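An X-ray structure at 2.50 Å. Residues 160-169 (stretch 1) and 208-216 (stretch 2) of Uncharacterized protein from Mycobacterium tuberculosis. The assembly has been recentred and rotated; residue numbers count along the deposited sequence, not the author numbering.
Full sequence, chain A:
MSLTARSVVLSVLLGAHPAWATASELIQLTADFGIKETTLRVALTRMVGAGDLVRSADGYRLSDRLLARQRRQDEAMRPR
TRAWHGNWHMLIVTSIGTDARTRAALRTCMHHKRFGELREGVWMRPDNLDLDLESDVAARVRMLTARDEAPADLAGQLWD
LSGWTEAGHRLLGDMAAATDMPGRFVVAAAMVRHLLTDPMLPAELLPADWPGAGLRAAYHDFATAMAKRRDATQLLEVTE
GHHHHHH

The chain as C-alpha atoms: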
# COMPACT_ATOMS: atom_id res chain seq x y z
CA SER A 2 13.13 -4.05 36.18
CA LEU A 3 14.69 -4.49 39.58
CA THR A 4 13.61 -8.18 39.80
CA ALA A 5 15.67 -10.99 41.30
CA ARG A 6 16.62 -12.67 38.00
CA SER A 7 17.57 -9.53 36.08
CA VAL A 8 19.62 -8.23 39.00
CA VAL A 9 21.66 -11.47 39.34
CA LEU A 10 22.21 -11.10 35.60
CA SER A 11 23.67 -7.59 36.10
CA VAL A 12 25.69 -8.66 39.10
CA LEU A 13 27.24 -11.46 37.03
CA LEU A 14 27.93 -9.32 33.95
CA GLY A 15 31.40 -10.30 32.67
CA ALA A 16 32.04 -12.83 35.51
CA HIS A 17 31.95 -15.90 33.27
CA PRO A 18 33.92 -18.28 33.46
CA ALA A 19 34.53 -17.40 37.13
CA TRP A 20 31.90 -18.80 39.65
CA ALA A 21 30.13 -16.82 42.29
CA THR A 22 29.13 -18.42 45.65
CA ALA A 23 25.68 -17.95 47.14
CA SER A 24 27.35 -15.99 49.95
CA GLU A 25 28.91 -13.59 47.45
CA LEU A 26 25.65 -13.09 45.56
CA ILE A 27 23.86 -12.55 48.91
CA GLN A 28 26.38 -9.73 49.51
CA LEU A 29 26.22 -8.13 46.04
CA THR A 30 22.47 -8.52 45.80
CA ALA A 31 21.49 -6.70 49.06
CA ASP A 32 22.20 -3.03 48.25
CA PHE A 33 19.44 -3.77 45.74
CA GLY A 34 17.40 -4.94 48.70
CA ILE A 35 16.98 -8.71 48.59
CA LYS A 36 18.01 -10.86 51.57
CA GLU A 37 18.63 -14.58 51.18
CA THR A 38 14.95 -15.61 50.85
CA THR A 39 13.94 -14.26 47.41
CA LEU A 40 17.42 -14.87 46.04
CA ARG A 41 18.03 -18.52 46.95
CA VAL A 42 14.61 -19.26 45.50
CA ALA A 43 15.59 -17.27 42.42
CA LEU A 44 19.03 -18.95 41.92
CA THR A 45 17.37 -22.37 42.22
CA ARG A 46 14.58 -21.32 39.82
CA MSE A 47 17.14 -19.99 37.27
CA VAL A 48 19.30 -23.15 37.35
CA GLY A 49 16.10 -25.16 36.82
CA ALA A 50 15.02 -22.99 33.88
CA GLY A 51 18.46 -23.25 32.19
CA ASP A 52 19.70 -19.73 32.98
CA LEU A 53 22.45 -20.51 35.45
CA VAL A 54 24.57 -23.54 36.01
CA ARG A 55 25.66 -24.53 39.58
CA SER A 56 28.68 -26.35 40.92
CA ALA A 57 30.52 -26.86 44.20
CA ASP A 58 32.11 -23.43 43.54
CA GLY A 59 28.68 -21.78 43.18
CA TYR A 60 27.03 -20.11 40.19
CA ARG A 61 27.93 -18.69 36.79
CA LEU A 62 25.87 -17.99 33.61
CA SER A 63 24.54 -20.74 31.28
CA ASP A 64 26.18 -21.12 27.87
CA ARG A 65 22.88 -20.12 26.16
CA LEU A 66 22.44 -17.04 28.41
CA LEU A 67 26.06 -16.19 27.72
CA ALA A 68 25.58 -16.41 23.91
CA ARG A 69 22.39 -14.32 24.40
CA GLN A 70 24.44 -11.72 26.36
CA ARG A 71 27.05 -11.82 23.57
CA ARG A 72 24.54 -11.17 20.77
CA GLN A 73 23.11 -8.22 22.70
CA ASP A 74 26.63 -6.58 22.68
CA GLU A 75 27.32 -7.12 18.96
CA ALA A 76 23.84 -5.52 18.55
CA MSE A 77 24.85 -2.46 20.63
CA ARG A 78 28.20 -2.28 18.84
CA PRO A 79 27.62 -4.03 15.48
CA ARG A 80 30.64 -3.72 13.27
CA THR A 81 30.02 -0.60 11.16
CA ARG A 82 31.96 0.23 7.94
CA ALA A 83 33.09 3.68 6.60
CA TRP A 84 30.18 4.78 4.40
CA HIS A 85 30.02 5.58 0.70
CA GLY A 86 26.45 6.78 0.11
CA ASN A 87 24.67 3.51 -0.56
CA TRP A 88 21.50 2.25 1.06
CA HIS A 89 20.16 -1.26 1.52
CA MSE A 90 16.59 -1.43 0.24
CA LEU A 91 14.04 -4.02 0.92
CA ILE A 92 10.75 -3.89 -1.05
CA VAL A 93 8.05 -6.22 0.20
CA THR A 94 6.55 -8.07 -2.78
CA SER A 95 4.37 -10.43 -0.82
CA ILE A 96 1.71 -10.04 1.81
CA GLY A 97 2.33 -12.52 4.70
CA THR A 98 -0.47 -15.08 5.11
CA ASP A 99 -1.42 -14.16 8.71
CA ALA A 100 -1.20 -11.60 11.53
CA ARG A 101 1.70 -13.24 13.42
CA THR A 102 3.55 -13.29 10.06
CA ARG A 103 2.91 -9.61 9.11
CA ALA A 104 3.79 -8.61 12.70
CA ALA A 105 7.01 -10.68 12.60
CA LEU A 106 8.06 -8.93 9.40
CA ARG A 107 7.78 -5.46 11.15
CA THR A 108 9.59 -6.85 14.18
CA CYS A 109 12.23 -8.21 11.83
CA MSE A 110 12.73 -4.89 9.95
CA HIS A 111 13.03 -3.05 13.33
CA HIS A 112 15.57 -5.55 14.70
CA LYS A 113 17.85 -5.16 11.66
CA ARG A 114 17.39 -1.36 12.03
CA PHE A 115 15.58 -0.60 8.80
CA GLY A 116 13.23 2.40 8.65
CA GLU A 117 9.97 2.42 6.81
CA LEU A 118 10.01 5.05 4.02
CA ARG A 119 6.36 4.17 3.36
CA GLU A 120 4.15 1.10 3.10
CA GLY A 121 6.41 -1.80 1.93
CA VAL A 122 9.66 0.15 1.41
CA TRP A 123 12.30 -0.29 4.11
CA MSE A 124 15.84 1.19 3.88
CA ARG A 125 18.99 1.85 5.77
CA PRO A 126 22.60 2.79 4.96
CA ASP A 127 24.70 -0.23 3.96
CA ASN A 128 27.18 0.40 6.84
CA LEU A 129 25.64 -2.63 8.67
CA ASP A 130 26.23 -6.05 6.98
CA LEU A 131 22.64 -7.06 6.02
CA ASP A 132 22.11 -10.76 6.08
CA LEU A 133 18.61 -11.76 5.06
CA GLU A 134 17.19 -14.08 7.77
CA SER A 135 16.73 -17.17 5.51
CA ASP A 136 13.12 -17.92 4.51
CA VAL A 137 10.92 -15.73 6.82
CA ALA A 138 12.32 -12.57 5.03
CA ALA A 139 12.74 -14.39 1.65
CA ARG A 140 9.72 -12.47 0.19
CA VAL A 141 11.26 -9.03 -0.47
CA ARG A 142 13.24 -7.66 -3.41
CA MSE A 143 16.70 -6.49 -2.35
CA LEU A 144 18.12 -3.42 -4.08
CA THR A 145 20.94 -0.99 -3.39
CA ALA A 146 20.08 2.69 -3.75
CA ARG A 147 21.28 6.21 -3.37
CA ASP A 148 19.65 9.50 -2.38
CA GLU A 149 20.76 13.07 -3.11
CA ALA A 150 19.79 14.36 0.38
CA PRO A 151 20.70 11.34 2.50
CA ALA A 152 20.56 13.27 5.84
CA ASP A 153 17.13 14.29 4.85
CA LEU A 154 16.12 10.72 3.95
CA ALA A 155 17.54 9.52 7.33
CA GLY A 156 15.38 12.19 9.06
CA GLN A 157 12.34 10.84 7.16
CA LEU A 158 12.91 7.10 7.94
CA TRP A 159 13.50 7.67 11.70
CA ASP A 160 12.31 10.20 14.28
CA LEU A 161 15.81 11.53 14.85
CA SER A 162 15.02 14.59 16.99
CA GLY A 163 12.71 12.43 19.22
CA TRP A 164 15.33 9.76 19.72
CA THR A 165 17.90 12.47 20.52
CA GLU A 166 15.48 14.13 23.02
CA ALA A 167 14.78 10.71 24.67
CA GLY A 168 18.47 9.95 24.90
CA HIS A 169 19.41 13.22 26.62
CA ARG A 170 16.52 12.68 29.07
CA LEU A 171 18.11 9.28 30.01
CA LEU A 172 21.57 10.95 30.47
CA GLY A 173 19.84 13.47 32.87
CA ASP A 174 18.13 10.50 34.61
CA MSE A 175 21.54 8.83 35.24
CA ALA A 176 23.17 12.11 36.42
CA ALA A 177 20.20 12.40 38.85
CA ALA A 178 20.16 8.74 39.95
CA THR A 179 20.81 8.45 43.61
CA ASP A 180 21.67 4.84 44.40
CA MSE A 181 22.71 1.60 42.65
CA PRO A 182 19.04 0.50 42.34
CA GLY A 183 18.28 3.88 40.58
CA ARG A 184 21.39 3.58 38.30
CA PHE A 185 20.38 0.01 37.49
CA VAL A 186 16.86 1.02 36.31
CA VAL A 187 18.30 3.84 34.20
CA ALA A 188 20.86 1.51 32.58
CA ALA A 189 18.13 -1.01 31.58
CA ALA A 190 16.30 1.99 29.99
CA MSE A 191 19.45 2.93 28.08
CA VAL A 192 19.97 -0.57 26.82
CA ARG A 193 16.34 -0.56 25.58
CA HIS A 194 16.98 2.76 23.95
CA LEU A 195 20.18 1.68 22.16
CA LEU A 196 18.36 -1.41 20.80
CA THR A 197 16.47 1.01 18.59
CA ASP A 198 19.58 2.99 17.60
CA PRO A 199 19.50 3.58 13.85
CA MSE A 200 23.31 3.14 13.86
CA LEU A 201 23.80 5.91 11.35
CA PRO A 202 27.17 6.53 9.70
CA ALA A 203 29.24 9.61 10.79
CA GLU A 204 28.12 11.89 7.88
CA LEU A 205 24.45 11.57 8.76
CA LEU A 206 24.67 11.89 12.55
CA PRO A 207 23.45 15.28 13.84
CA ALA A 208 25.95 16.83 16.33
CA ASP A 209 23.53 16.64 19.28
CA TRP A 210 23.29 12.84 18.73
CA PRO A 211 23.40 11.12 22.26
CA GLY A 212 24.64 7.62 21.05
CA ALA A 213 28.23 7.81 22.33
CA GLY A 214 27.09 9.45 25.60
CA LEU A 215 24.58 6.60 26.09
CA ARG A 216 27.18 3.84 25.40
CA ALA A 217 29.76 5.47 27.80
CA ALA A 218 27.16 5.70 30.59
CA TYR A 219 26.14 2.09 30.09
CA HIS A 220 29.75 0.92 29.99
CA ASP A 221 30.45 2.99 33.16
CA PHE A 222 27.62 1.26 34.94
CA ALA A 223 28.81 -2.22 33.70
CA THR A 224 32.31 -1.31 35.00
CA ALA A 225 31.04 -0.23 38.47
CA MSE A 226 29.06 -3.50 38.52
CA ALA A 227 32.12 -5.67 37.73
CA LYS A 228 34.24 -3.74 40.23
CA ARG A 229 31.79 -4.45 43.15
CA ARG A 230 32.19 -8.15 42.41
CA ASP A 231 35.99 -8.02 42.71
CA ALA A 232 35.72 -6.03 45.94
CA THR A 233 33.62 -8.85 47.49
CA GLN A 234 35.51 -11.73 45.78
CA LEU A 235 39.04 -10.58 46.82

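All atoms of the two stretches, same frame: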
# COMPACT_ATOMS: atom_id res chain seq x y z
N ASP A 160 12.56 9.03 13.50
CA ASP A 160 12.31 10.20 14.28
C ASP A 160 13.63 10.55 14.96
O ASP A 160 13.86 10.18 16.09
CB ASP A 160 11.21 9.92 15.32
CG ASP A 160 10.90 11.14 16.23
OD1 ASP A 160 11.45 12.24 16.01
OD2 ASP A 160 10.12 11.01 17.19
N LEU A 161 14.51 11.27 14.29
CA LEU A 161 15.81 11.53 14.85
C LEU A 161 15.82 12.52 15.99
O LEU A 161 16.60 12.34 16.93
CB LEU A 161 16.73 12.07 13.79
CG LEU A 161 17.01 11.12 12.65
CD1 LEU A 161 17.81 11.88 11.59
CD2 LEU A 161 17.73 9.87 13.13
N SER A 162 15.06 13.61 15.88
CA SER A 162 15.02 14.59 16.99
C SER A 162 14.38 13.94 18.25
O SER A 162 14.83 14.21 19.35
CB SER A 162 14.27 15.83 16.61
OG SER A 162 12.94 15.46 16.27
N GLY A 163 13.38 13.08 18.08
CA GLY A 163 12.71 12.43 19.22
C GLY A 163 13.59 11.41 19.91
O GLY A 163 13.44 11.16 21.12
N TRP A 164 14.49 10.79 19.15
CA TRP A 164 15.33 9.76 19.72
C TRP A 164 16.49 10.40 20.47
O TRP A 164 16.95 9.85 21.46
CB TRP A 164 15.91 8.89 18.62
CG TRP A 164 16.60 7.60 19.10
CD1 TRP A 164 16.05 6.31 19.11
CD2 TRP A 164 17.97 7.46 19.54
NE1 TRP A 164 17.01 5.41 19.59
CE2 TRP A 164 18.18 6.09 19.85
CE3 TRP A 164 19.01 8.37 19.74
CZ2 TRP A 164 19.40 5.62 20.32
CZ3 TRP A 164 20.25 7.89 20.22
CH2 TRP A 164 20.42 6.53 20.50
N THR A 165 16.96 11.52 19.93
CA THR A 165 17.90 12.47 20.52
C THR A 165 17.34 13.04 21.83
O THR A 165 18.00 12.92 22.86
CB THR A 165 18.15 13.65 19.50
OG1 THR A 165 18.86 13.14 18.36
CG2 THR A 165 18.89 14.87 20.13
N GLU A 166 16.13 13.63 21.79
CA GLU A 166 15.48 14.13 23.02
C GLU A 166 15.34 13.04 24.11
O GLU A 166 15.60 13.31 25.29
CB GLU A 166 14.12 14.79 22.72
CG GLU A 166 13.45 15.48 23.96
CD GLU A 166 12.56 16.72 23.59
OE1 GLU A 166 13.05 17.90 23.72
OE2 GLU A 166 11.39 16.52 23.16
N ALA A 167 14.97 11.82 23.71
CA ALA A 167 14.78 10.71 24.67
C ALA A 167 16.08 10.28 25.26
O ALA A 167 16.11 9.86 26.42
CB ALA A 167 14.05 9.50 24.07
N GLY A 168 17.15 10.40 24.47
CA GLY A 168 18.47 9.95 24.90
C GLY A 168 19.05 10.89 25.96
O GLY A 168 19.50 10.45 27.01
N HIS A 169 19.07 12.18 25.66
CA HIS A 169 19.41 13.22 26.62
C HIS A 169 18.59 13.10 27.90
O HIS A 169 19.16 13.23 28.95
CB HIS A 169 19.29 14.64 25.97
CG HIS A 169 20.39 14.90 25.00
ND1 HIS A 169 21.73 14.73 25.33
CD2 HIS A 169 20.37 15.28 23.70
CE1 HIS A 169 22.48 14.99 24.27
NE2 HIS A 169 21.68 15.32 23.27
N ALA A 208 24.92 16.63 15.30
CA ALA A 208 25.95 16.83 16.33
C ALA A 208 25.45 16.76 17.78
O ALA A 208 26.25 16.63 18.70
CB ALA A 208 26.67 18.14 16.10
N ASP A 209 24.13 16.89 17.97
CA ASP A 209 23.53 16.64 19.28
C ASP A 209 23.09 15.16 19.43
O ASP A 209 22.32 14.85 20.33
CB ASP A 209 22.42 17.64 19.64
CG ASP A 209 21.21 17.57 18.69
OD1 ASP A 209 21.37 17.03 17.56
OD2 ASP A 209 20.09 18.06 19.09
N TRP A 210 23.60 14.26 18.60
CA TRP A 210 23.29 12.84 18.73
C TRP A 210 23.86 12.23 20.06
O TRP A 210 25.08 12.29 20.29
CB TRP A 210 23.85 12.10 17.51
CG TRP A 210 23.38 10.70 17.43
CD1 TRP A 210 24.10 9.58 17.74
CD2 TRP A 210 22.06 10.24 17.02
NE1 TRP A 210 23.32 8.45 17.55
CE2 TRP A 210 22.07 8.81 17.12
CE3 TRP A 210 20.88 10.88 16.60
CZ2 TRP A 210 20.96 8.03 16.80
CZ3 TRP A 210 19.77 10.12 16.29
CH2 TRP A 210 19.81 8.69 16.38
N PRO A 211 22.99 11.67 20.94
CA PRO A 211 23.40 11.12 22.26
C PRO A 211 23.95 9.66 22.28
O PRO A 211 24.16 9.13 23.35
CB PRO A 211 22.11 11.20 23.11
CG PRO A 211 20.99 10.99 22.11
CD PRO A 211 21.51 11.62 20.77
N GLY A 212 24.20 9.04 21.13
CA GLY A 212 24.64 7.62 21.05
C GLY A 212 25.86 7.28 21.88
O GLY A 212 25.82 6.37 22.73
N ALA A 213 26.95 8.00 21.64
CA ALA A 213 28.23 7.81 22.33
C ALA A 213 28.13 8.06 23.85
O ALA A 213 28.73 7.30 24.68
CB ALA A 213 29.30 8.69 21.71
N GLY A 214 27.40 9.12 24.21
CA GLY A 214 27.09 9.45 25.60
C GLY A 214 26.35 8.28 26.24
O GLY A 214 26.67 7.89 27.37
N LEU A 215 25.38 7.70 25.52
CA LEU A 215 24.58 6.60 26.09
C LEU A 215 25.40 5.31 26.26
O LEU A 215 25.34 4.68 27.30
CB LEU A 215 23.29 6.38 25.30
CG LEU A 215 22.14 7.42 25.37
CD1 LEU A 215 21.24 7.35 24.15
CD2 LEU A 215 21.30 7.30 26.62
N ARG A 216 26.21 4.94 25.27
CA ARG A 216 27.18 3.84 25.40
C ARG A 216 28.19 4.00 26.55
O ARG A 216 28.41 3.02 27.31
CB ARG A 216 27.91 3.58 24.07
CG ARG A 216 27.04 2.90 23.09
CD ARG A 216 27.61 2.83 21.69
NE ARG A 216 26.53 2.30 20.86
CZ ARG A 216 25.77 3.04 20.05
NH1 ARG A 216 26.03 4.34 19.92
NH2 ARG A 216 24.75 2.48 19.36

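Trp-164 and Trp-210 form an aromatic pair across the stretches. Their six-membered rings lie with planes at 6° and centroids 4.5 Å apart; nearly parallel planes, with a centroid separation greater than the usual stacking spacing of about 3.5 Å, identify an offset stack rather than a ring-over-ring eclipse. The closest atoms, Trp-164 CE3 and Trp-210 CH2, are 3.5 Å apart, the spacing expected of stacked aromatic carbons. The two side chains reach this arrangement differently: the CA-to-CB bond of Trp-164 points toward the other stretch, whereas that of Trp-210 points away and its indole returns to the contact. Both chi1 angles are t, and chi2 is 99° in Trp-164 and -104° in Trp-210.

A second face contact involves His-169 and Pro-211. Pro-211 CB sits 4.1 Å from the centroid of the His-169 ring and only 14° off the ring normal, which places it over the face and supports a CH-pi assignment.

One hydrogen bond crosses between the stretches. His-169 NE2 donates to Asp-209 O at 3.0 Å, with an N-H...O angle of 146°. The acceptor lies at the ring edge, near its plane, as expected for an in-plane N-H, so the imidazole uses its edge for the polar contact while its face meets Pro-211. The hydroxyl of Thr-165 is engaged within its own helix: OG1 donates to Leu-161 O at 2.8 Å. No hydrogen bond joins Thr-165 to the second stretch; it packs there, with Thr-165 CG2 3.4 Å from Asp-209 O and Thr-165 OG1 3.5 Å from Trp-210 CE3.

Apolar packing extends around the stack. Leu-161 CD2 lies 3.8 Å from Trp-210 CZ3, Trp-164 CZ3 is 3.7 Å from Pro-211 CG, and Trp-164 CH2 is 3.8 Å from Leu-215 CD1. Leu-215 also approaches the backbone of the first helix, its CD2 lying 3.6 Å from Gly-168 O.

Gly-168 permits close backbone approach. Its CA is 3.9 Å from Pro-211 CG, and an ideal CB built there would fall 2.5 Å from that same Pro-211 CG, a clash, and a tight 3.1 Å from Leu-215 CD1. The CA atoms of Gly-168 and Pro-211 are correspondingly only 5.7 Å apart, although the axes of helices 161-169 and 212-216 come no closer than 10.2 Å, at 33° between their N-to-C directions. The CA atoms of Thr-165 and Trp-210 are also 5.7 Å apart, so the closest CA pairs of the register involve Trp-210 and Pro-211, which precede the second helix. Altogether, 496 Å² is buried, summed over both sides.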